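Local coordinates for protein acetylxylan esterase A (Aspergillus awamori, PDB 5X6S) that hydrolyses acetyl ester groups on the backbone of acetylated xylans, as a secreted serine esterase of carbohydrate esterase family 1, at residues Ala147-Ser152 against Ser162-Gly167; Met124-Ala129 against Lys215-Val220; Gln81-His86 against Gly90-Ile95; Thr203-Gln208 against Val257-Pro262. All coordinates share one frame; numbering follows the deposited sequence.

Contact 1: Ala147-Ser152 against Ser162-Gly167; sequences AGCFYS and STCAQG. With NAG (2-acetamido-2-deoxy-beta-D-glucopyranose), chain C.
Cys149 and Cys164 are joined by a disulfide, SG to SG 2.0 Å, that ties the loop following strand 138-142 to the short helix 162-165. Each half-cystine has its sulfur anti to the backbone N (chi1 -163° in Cys149, 172° in Cys164), which aims the two sulfurs into the gap between backbones whose CA atoms stand 5.8 Å apart. The bridge itself is twisted to a chi3 of 117°. Phe150 lies alongside: its ring meets the sulfur with an edge, in plane, Cys164 SG being 3.7 Å from CD1, a sulfur-aromatic contact. Phe150 CE1 also comes to 4.3 Å from Ala165 CB. The bridge thus closes a loop of the alpha/beta-hydrolase fold whose intervening residues carry Asn161, a predicted N-glycosylation site. The attached sugar folds back on this loop. O6 of the N-acetylglucosamine donates a 2.8 Å hydrogen bond to Cys149 O, and the ring of Tyr151 presents its edge to the sugar, CD2 lying 3.9 Å from O3. Behind this first shell, a type I turn from Gly148 to Tyr151 sets the course of the loop, and a Schellman motif at Gly167 ends the helix. Trp160 meets Phe150 edge to face, Met123 of helix 120-131 also packs on it, and Asn209 ND2 bonds to Cys164 O.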
# COMPACT_ATOMS: atom_id res chain seq x y z
N ALA A 147 11.18 -15.73 -7.32
CA ALA A 147 11.77 -14.45 -7.62
C ALA A 147 13.29 -14.58 -7.48
O ALA A 147 13.81 -14.99 -6.42
CB ALA A 147 11.23 -13.36 -6.67
N GLY A 148 13.98 -14.27 -8.55
CA GLY A 148 15.43 -14.31 -8.60
C GLY A 148 15.98 -15.65 -9.04
O GLY A 148 17.16 -15.78 -9.15
N CYS A 149 15.12 -16.62 -9.34
CA CYS A 149 15.57 -17.88 -9.95
C CYS A 149 16.13 -17.67 -11.36
O CYS A 149 17.00 -18.43 -11.82
CB CYS A 149 14.42 -18.90 -9.92
SG CYS A 149 14.89 -20.66 -10.18
N PHE A 150 15.65 -16.64 -12.07
CA PHE A 150 16.17 -16.34 -13.40
C PHE A 150 17.25 -15.29 -13.39
O PHE A 150 17.68 -14.83 -14.45
CB PHE A 150 15.06 -15.95 -14.41
CG PHE A 150 14.64 -17.07 -15.33
CD1 PHE A 150 14.52 -18.40 -14.87
CD2 PHE A 150 14.33 -16.81 -16.67
CE1 PHE A 150 14.09 -19.41 -15.71
CE2 PHE A 150 13.88 -17.82 -17.52
CZ PHE A 150 13.77 -19.14 -17.03
N TYR A 151 17.69 -14.92 -12.20
CA TYR A 151 18.92 -14.10 -12.05
C TYR A 151 19.95 -14.45 -13.13
O TYR A 151 20.24 -15.64 -13.39
CB TYR A 151 19.51 -14.32 -10.66
CG TYR A 151 20.88 -13.73 -10.44
CD1 TYR A 151 21.04 -12.37 -10.10
CD2 TYR A 151 22.03 -14.53 -10.53
CE1 TYR A 151 22.30 -11.84 -9.86
CE2 TYR A 151 23.29 -14.02 -10.32
CZ TYR A 151 23.44 -12.70 -9.98
OH TYR A 151 24.71 -12.23 -9.77
N SER A 152 20.50 -13.42 -13.77
CA SER A 152 21.62 -13.59 -14.69
C SER A 152 22.91 -13.16 -14.01
O SER A 152 23.06 -12.00 -13.58
CB SER A 152 21.44 -12.78 -15.97
OG SER A 152 22.68 -12.64 -16.61
N SER A 162 18.57 -21.71 -17.82
CA SER A 162 18.33 -23.17 -17.91
C SER A 162 18.46 -23.92 -16.61
O SER A 162 17.69 -24.83 -16.35
CB SER A 162 19.28 -23.79 -18.94
OG SER A 162 18.98 -23.27 -20.22
N THR A 163 19.44 -23.58 -15.78
CA THR A 163 19.61 -24.31 -14.52
C THR A 163 18.32 -24.21 -13.69
O THR A 163 17.87 -25.19 -13.06
CB THR A 163 20.79 -23.75 -13.69
OG1 THR A 163 21.90 -23.47 -14.56
CG2 THR A 163 21.21 -24.72 -12.70
N CYS A 164 17.77 -22.99 -13.65
CA CYS A 164 16.52 -22.75 -12.91
C CYS A 164 15.38 -23.51 -13.56
O CYS A 164 14.71 -24.29 -12.89
CB CYS A 164 16.21 -21.24 -12.85
SG CYS A 164 14.61 -20.88 -12.17
N ALA A 165 15.18 -23.30 -14.86
CA ALA A 165 14.02 -23.90 -15.59
C ALA A 165 14.03 -25.45 -15.47
O ALA A 165 12.98 -26.08 -15.31
CB ALA A 165 14.04 -23.48 -17.03
N GLN A 166 15.23 -26.03 -15.54
CA GLN A 166 15.36 -27.51 -15.40
C GLN A 166 15.08 -28.03 -14.00
O GLN A 166 14.96 -29.26 -13.80
CB GLN A 166 16.74 -27.99 -15.83
CG GLN A 166 17.02 -27.92 -17.31
CD GLN A 166 18.51 -27.75 -17.59
OE1 GLN A 166 19.36 -27.96 -16.69
NE2 GLN A 166 18.84 -27.33 -18.81
N GLY A 167 15.00 -27.13 -13.03
CA GLY A 167 14.71 -27.51 -11.65
C GLY A 167 15.97 -27.87 -10.86
O GLY A 167 15.90 -28.56 -9.83
C1 NAG C . 20.88 -19.05 -12.86
C2 NAG C . 22.20 -18.28 -12.73
C3 NAG C . 22.91 -18.58 -11.40
C4 NAG C . 21.98 -18.38 -10.21
C5 NAG C . 20.64 -19.10 -10.46
C6 NAG C . 19.62 -18.74 -9.39
C7 NAG C . 23.50 -17.87 -14.77
C8 NAG C . 24.32 -18.48 -15.86
N2 NAG C . 23.05 -18.67 -13.83
O3 NAG C . 24.05 -17.75 -11.33
O4 NAG C . 22.47 -18.87 -8.98
O5 NAG C . 20.05 -18.85 -11.73
O6 NAG C . 18.44 -19.48 -9.66
O7 NAG C . 23.25 -16.66 -14.81

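Contact 2: Met124-Ala129 against Lys215-Val220; sequences MTNVMA and KQWAGV
Helices 120-131 and 208-221 come nearest within Met124-Ala129 and Lys215-Val220 at Asn126 and Trp217, whose CA atoms are 9.5 Å apart, wide enough for an indole to fill the space between them. Trp217 points its side chain at the other helix, with CG anti to its own carbonyl carbon (chi1 -59°), and reaches Asn126 with the edge of the ring. Trp217 NE1 donates to Asn126 OD1 at 3.0 Å, with an N-H...O angle of 153°. The oxygen sits close to the indole plane, but the donor stands above the carbonyl plane of the amide, 47° out of it, so the bond does not follow a lone pair. Beyond the nitrogen, the six-membered part of the Trp217 indole continues along helix 120-131: CZ2 is 3.8 Å from Asn126 O, and CH2 is 3.8 Å from Ala129 CB. Met194 of strand 193-199 touches Asn126, Ala129 and Trp217, placing the pair against the central sheet. The other end of the amide is engaged too, ND2 bonding to Val145 O. With both ends of the Asn126 amide bonded, its flip state is defined, and the buried indole N-H has an acceptor.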
# COMPACT_ATOMS: atom_id res chain seq x y z
N MET A 124 7.45 -13.22 -13.72
CA MET A 124 7.35 -11.77 -13.48
C MET A 124 6.39 -11.48 -12.33
O MET A 124 6.62 -10.54 -11.54
CB MET A 124 6.94 -11.05 -14.77
CG MET A 124 6.74 -9.53 -14.59
SD MET A 124 8.15 -8.67 -13.89
CE MET A 124 9.08 -8.36 -15.37
N THR A 125 5.37 -12.31 -12.14
CA THR A 125 4.50 -12.11 -11.00
C THR A 125 5.27 -12.19 -9.68
O THR A 125 5.09 -11.36 -8.79
CB THR A 125 3.27 -13.09 -11.05
OG1 THR A 125 2.50 -12.77 -12.20
CG2 THR A 125 2.38 -12.96 -9.85
N ASN A 126 6.14 -13.19 -9.55
CA ASN A 126 6.96 -13.34 -8.37
C ASN A 126 7.87 -12.16 -8.24
O ASN A 126 8.04 -11.66 -7.17
CB ASN A 126 7.75 -14.61 -8.34
CG ASN A 126 6.90 -15.81 -7.95
OD1 ASN A 126 6.13 -15.79 -7.02
ND2 ASN A 126 7.02 -16.81 -8.72
N VAL A 127 8.44 -11.72 -9.33
CA VAL A 127 9.36 -10.55 -9.33
C VAL A 127 8.62 -9.29 -8.86
O VAL A 127 9.15 -8.50 -8.01
CB VAL A 127 10.06 -10.36 -10.69
CG1 VAL A 127 10.82 -9.02 -10.75
CG2 VAL A 127 11.05 -11.50 -10.95
N MET A 128 7.41 -9.08 -9.36
CA MET A 128 6.60 -7.89 -8.96
C MET A 128 6.29 -7.91 -7.47
O MET A 128 6.30 -6.89 -6.81
CB MET A 128 5.28 -7.83 -9.73
CG MET A 128 5.40 -7.51 -11.25
SD MET A 128 6.34 -5.99 -11.60
CE MET A 128 5.40 -4.82 -10.61
N ALA A 129 5.97 -9.09 -6.95
CA ALA A 129 5.70 -9.23 -5.52
C ALA A 129 6.93 -8.81 -4.67
O ALA A 129 6.78 -8.23 -3.61
CB ALA A 129 5.29 -10.66 -5.19
N LYS A 215 8.97 -22.38 -0.73
CA LYS A 215 10.08 -22.10 0.21
C LYS A 215 10.32 -20.61 0.32
O LYS A 215 10.32 -20.05 1.44
CB LYS A 215 11.36 -22.77 -0.28
CG LYS A 215 11.46 -24.29 -0.06
CD LYS A 215 12.65 -24.80 -0.81
CE LYS A 215 13.00 -26.23 -0.51
NZ LYS A 215 14.21 -26.59 -1.32
N GLN A 216 10.52 -19.96 -0.83
CA GLN A 216 10.79 -18.50 -0.87
C GLN A 216 9.78 -17.72 -0.05
O GLN A 216 10.15 -16.99 0.89
CB GLN A 216 10.81 -18.01 -2.28
CG GLN A 216 11.02 -16.50 -2.39
CD GLN A 216 11.43 -16.10 -3.80
OE1 GLN A 216 10.65 -16.22 -4.73
NE2 GLN A 216 12.67 -15.68 -3.96
N TRP A 217 8.48 -17.90 -0.35
CA TRP A 217 7.47 -17.13 0.35
C TRP A 217 7.27 -17.51 1.79
O TRP A 217 7.00 -16.64 2.62
CB TRP A 217 6.14 -17.06 -0.44
CG TRP A 217 6.35 -16.43 -1.80
CD1 TRP A 217 6.17 -17.02 -3.00
CD2 TRP A 217 6.87 -15.12 -2.07
NE1 TRP A 217 6.51 -16.15 -4.02
CE2 TRP A 217 6.93 -14.97 -3.47
CE3 TRP A 217 7.29 -14.05 -1.26
CZ2 TRP A 217 7.38 -13.80 -4.09
CZ3 TRP A 217 7.75 -12.88 -1.88
CH2 TRP A 217 7.79 -12.76 -3.26
N ALA A 218 7.42 -18.80 2.10
CA ALA A 218 7.46 -19.26 3.49
C ALA A 218 8.56 -18.48 4.25
O ALA A 218 8.30 -17.94 5.29
CB ALA A 218 7.73 -20.77 3.55
N GLY A 219 9.76 -18.43 3.70
CA GLY A 219 10.88 -17.72 4.36
C GLY A 219 10.51 -16.25 4.53
O GLY A 219 10.67 -15.66 5.63
N VAL A 220 9.97 -15.65 3.45
CA VAL A 220 9.64 -14.21 3.48
C VAL A 220 8.62 -13.92 4.58
O VAL A 220 8.71 -12.92 5.34
CB VAL A 220 9.16 -13.75 2.07
CG1 VAL A 220 8.48 -12.40 2.10
CG2 VAL A 220 10.34 -13.70 1.12

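Contact 3: Gln81-His86 against Gly90-Ile95; sequences QATLTH and GNSNSI
Ser92 OG donates a short hydrogen bond, 2.5 Å, to Thr83 O, approaching at a C=O...O angle of 118° and tilted 23° from the carbonyl plane. Ser92 OG also accepts from a water at 2.8 Å, which donates as well to Thr85 O at 2.8 Å and so carries the link farther down the 81-86 loop. The Ser92 hydroxyl owes its reach to a chi1 of 53°, which sets OG between the backbone N and the carbonyl carbon, facing the loop. In return, Thr83 OG1 takes a weak bond from Ser92 N at 3.4 Å, while its stronger partner is Asp77 O. These bonds gather about the start of helix 91-106, where Gly90 occupies the N-cap position. Gly90 N itself gives a weak bond to Ala82 O, 3.2 Å long. The backbones come very close here, with the CA atoms of Thr83 and Gly90 4.0 Å apart. Ala82 CB packs 3.8 Å from Gly90 N. Farther out, Met124 of helix 120-131 lies against Thr83 and Asn91, and Met128 against Ser92.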
# COMPACT_ATOMS: atom_id res chain seq x y z
N GLN A 81 19.67 -6.93 -13.13
CA GLN A 81 19.62 -6.21 -11.85
C GLN A 81 18.52 -5.11 -11.88
O GLN A 81 17.86 -4.87 -10.91
CB GLN A 81 20.98 -5.56 -11.56
CG GLN A 81 22.08 -6.57 -11.22
CD GLN A 81 21.66 -7.46 -10.08
OE1 GLN A 81 21.28 -8.61 -10.29
NE2 GLN A 81 21.62 -6.90 -8.88
N ALA A 82 18.35 -4.48 -13.02
CA ALA A 82 17.34 -3.47 -13.19
C ALA A 82 15.93 -3.99 -12.90
O ALA A 82 15.14 -3.31 -12.24
CB ALA A 82 17.42 -2.87 -14.59
N THR A 83 15.61 -5.18 -13.41
CA THR A 83 14.27 -5.74 -13.24
C THR A 83 14.10 -6.35 -11.84
O THR A 83 12.98 -6.47 -11.35
CB THR A 83 13.93 -6.74 -14.35
OG1 THR A 83 12.50 -6.87 -14.49
CG2 THR A 83 14.54 -8.13 -14.06
N LEU A 84 15.22 -6.77 -11.23
CA LEU A 84 15.24 -7.42 -9.93
C LEU A 84 15.51 -6.47 -8.75
O LEU A 84 15.82 -6.91 -7.64
CB LEU A 84 16.24 -8.62 -9.92
CG LEU A 84 15.90 -9.76 -10.89
CD1 LEU A 84 16.97 -10.85 -10.84
CD2 LEU A 84 14.49 -10.38 -10.64
N THR A 85 15.36 -5.17 -8.97
CA THR A 85 15.54 -4.24 -7.86
C THR A 85 14.39 -3.23 -7.84
O THR A 85 14.01 -2.70 -8.89
CB THR A 85 16.92 -3.54 -7.92
OG1 THR A 85 17.08 -2.98 -9.20
CG2 THR A 85 18.05 -4.55 -7.79
N HIS A 86 13.85 -2.97 -6.66
CA HIS A 86 12.86 -1.89 -6.44
C HIS A 86 13.47 -0.61 -7.03
O HIS A 86 14.63 -0.24 -6.68
CB HIS A 86 12.62 -1.69 -4.93
CG HIS A 86 11.65 -0.61 -4.57
ND1 HIS A 86 10.28 -0.73 -4.76
CD2 HIS A 86 11.84 0.59 -3.98
CE1 HIS A 86 9.68 0.35 -4.31
NE2 HIS A 86 10.60 1.17 -3.83
N GLY A 90 13.89 -1.48 -14.61
CA GLY A 90 13.64 -2.58 -15.54
C GLY A 90 12.16 -2.76 -15.86
O GLY A 90 11.33 -1.93 -15.43
N ASN A 91 11.80 -3.82 -16.61
CA ASN A 91 10.43 -4.12 -16.96
C ASN A 91 9.51 -4.03 -15.75
O ASN A 91 8.42 -3.52 -15.83
CB ASN A 91 10.24 -5.54 -17.50
CG ASN A 91 10.75 -5.79 -18.91
OD1 ASN A 91 10.76 -6.90 -19.32
ND2 ASN A 91 11.15 -4.78 -19.63
N SER A 92 9.97 -4.57 -14.64
CA SER A 92 9.15 -4.58 -13.43
C SER A 92 8.73 -3.18 -12.94
O SER A 92 7.57 -2.96 -12.50
CB SER A 92 9.84 -5.38 -12.34
OG SER A 92 11.17 -4.91 -12.12
N ASN A 93 9.66 -2.24 -13.03
CA ASN A 93 9.45 -0.84 -12.72
C ASN A 93 8.37 -0.23 -13.65
O ASN A 93 7.51 0.48 -13.21
CB ASN A 93 10.76 -0.07 -12.84
CG ASN A 93 10.84 1.18 -11.96
OD1 ASN A 93 11.92 1.56 -11.56
ND2 ASN A 93 9.73 1.78 -11.65
N SER A 94 8.43 -0.56 -14.92
CA SER A 94 7.43 -0.14 -15.85
C SER A 94 6.04 -0.61 -15.45
O SER A 94 5.10 0.19 -15.46
CB SER A 94 7.79 -0.63 -17.25
OG SER A 94 8.92 0.10 -17.74
N ILE A 95 5.91 -1.90 -15.11
CA ILE A 95 4.63 -2.45 -14.71
C ILE A 95 4.09 -1.72 -13.47
O ILE A 95 2.89 -1.39 -13.38
CB ILE A 95 4.73 -3.99 -14.46
CG1 ILE A 95 5.05 -4.71 -15.79
CG2 ILE A 95 3.43 -4.52 -13.88
CD1 ILE A 95 5.28 -6.21 -15.61
O HOH W 1 12.28 -2.55 -11.13

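Contact 4: Thr203-Gln208 against Val257-Pro262; sequences TTLYPQ and VGHTVP
Thr204 and Leu205 pack against the imidazole of His259, and the close part of the contact is concentrated on this ring. Thr204 CB stands over one face as a CH-pi contact, 3.8 Å from the ring centroid and 17° off its normal. The threonine has its methyl anti to the backbone N (OG1 at chi1 -63°), which carries CG2 toward the NE2 side of the ring, while Thr204 OG1 stays near His259 CB at 3.9 Å. Leu205 comes obliquely to the carbon between the two nitrogens, its CG and CD1 both 3.6 Å from His259 CE1. The opposite face is covered by the methyl CG2 of Thr260, so the imidazole is held between two threonines. Away from the ring the loops part. Thr203 and Gly258 have no direct contact across the interface, and a water bridges the gap instead, accepting from Thr203 N at 3.3 Å and from His259 N at 3.1 Å. Both nitrogens of the imidazole are engaged by residues outside the two loops: NE2 bonds to Ser119 OG and ND1 to Asp202 OD2. Asp202 is in turn gripped through OD1 by the backbone N atoms of Thr204 and Leu205, so the loop that packs on the histidine also positions its acidic partner. Such geometry is consistent with the Ser-His-Asp charge-relay triad of alpha/beta-hydrolases, with Ser119 as the probable nucleophile.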
# COMPACT_ATOMS: atom_id res chain seq x y z
N THR A 203 7.52 -29.93 -18.02
CA THR A 203 8.86 -30.16 -18.53
C THR A 203 9.43 -28.93 -19.23
O THR A 203 10.36 -29.04 -20.02
CB THR A 203 8.86 -31.40 -19.48
OG1 THR A 203 8.03 -31.15 -20.61
CG2 THR A 203 8.32 -32.63 -18.74
N THR A 204 8.83 -27.76 -18.97
CA THR A 204 9.40 -26.45 -19.38
C THR A 204 9.99 -25.76 -18.15
O THR A 204 11.18 -25.43 -18.11
CB THR A 204 8.31 -25.54 -19.98
OG1 THR A 204 7.80 -26.16 -21.17
CG2 THR A 204 8.86 -24.19 -20.33
N LEU A 205 9.14 -25.56 -17.15
CA LEU A 205 9.57 -25.11 -15.83
C LEU A 205 9.31 -26.25 -14.86
O LEU A 205 8.17 -26.48 -14.40
CB LEU A 205 8.85 -23.83 -15.37
CG LEU A 205 8.92 -22.65 -16.36
CD1 LEU A 205 8.21 -21.45 -15.81
CD2 LEU A 205 10.36 -22.35 -16.76
N TYR A 206 10.39 -26.98 -14.55
CA TYR A 206 10.29 -28.23 -13.80
C TYR A 206 9.69 -28.02 -12.43
O TYR A 206 9.89 -26.97 -11.79
CB TYR A 206 11.65 -28.99 -13.79
CG TYR A 206 11.86 -29.79 -15.07
CD1 TYR A 206 12.26 -29.17 -16.26
CD2 TYR A 206 11.61 -31.17 -15.10
CE1 TYR A 206 12.42 -29.89 -17.45
CE2 TYR A 206 11.77 -31.91 -16.27
CZ TYR A 206 12.17 -31.25 -17.45
OH TYR A 206 12.32 -31.96 -18.61
N PRO A 207 8.92 -29.02 -11.94
CA PRO A 207 8.11 -28.85 -10.75
C PRO A 207 8.89 -28.55 -9.47
O PRO A 207 8.28 -28.16 -8.45
CB PRO A 207 7.34 -30.20 -10.62
CG PRO A 207 7.92 -31.10 -11.62
CD PRO A 207 8.74 -30.34 -12.59
N GLN A 208 10.20 -28.78 -9.47
CA GLN A 208 11.04 -28.38 -8.32
C GLN A 208 10.83 -26.87 -7.99
O GLN A 208 10.75 -26.47 -6.80
CB GLN A 208 12.55 -28.65 -8.57
CG GLN A 208 13.39 -28.35 -7.32
CD GLN A 208 13.06 -29.28 -6.20
OE1 GLN A 208 12.92 -30.48 -6.43
NE2 GLN A 208 12.91 -28.77 -5.01
N VAL A 257 -0.73 -32.42 -14.68
CA VAL A 257 -0.80 -31.20 -15.52
C VAL A 257 0.62 -30.71 -15.82
O VAL A 257 1.53 -30.76 -14.96
CB VAL A 257 -1.66 -30.09 -14.82
CG1 VAL A 257 -1.71 -28.78 -15.63
CG2 VAL A 257 -3.06 -30.59 -14.51
N GLY A 258 0.83 -30.32 -17.07
CA GLY A 258 2.10 -29.77 -17.50
C GLY A 258 2.15 -28.24 -17.53
O GLY A 258 1.61 -27.56 -16.64
N HIS A 259 2.84 -27.74 -18.53
CA HIS A 259 3.05 -26.30 -18.70
C HIS A 259 1.99 -25.73 -19.61
O HIS A 259 1.94 -26.12 -20.77
CB HIS A 259 4.43 -26.05 -19.31
CG HIS A 259 4.93 -24.65 -19.08
ND1 HIS A 259 5.32 -24.19 -17.84
CD2 HIS A 259 5.08 -23.61 -19.93
CE1 HIS A 259 5.70 -22.93 -17.94
NE2 HIS A 259 5.57 -22.56 -19.20
N THR A 260 1.11 -24.85 -19.13
CA THR A 260 1.00 -24.36 -17.75
C THR A 260 -0.28 -24.94 -17.11
O THR A 260 -1.09 -25.60 -17.77
CB THR A 260 0.82 -22.81 -17.74
OG1 THR A 260 -0.31 -22.48 -18.56
CG2 THR A 260 2.02 -22.10 -18.29
N VAL A 261 -0.45 -24.69 -15.83
CA VAL A 261 -1.69 -24.93 -15.16
C VAL A 261 -2.69 -23.91 -15.73
O VAL A 261 -2.41 -22.70 -15.70
CB VAL A 261 -1.59 -24.73 -13.63
CG1 VAL A 261 -2.97 -24.85 -12.97
CG2 VAL A 261 -0.60 -25.72 -12.97
N PRO A 262 -3.82 -24.38 -16.26
CA PRO A 262 -4.80 -23.43 -16.85
C PRO A 262 -5.29 -22.46 -15.79
O PRO A 262 -5.43 -22.84 -14.65
CB PRO A 262 -5.99 -24.32 -17.28
CG PRO A 262 -5.63 -25.74 -16.93
CD PRO A 262 -4.24 -25.80 -16.35
O HOH W 2 4.89 -29.53 -19.97

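How the contacts relate
Contacts 1, 2 and 3 are buried, whereas contact 4 is only partly so, consistent with its place at the probable active site. Contact 2 lies deepest, about 9 Å from the chain centre, and helix 120-131 makes it a hub: Ala147 of contact 1 packs on Asn126 and bonds to Gln216, while Val127 touches both Thr83 and Leu84 of contact 3. Contacts 1 and 4 meet through a probable hydrogen bond between Ala165 O and Tyr206 N, whereas contacts 3 and 4 stand about 25 Å apart, centre to centre. Their chemistry differs accordingly: a covalent bridge at the glycan, one indole bond between helices, hydroxyl bonds at a helix start, and apolar contacts around a histidine.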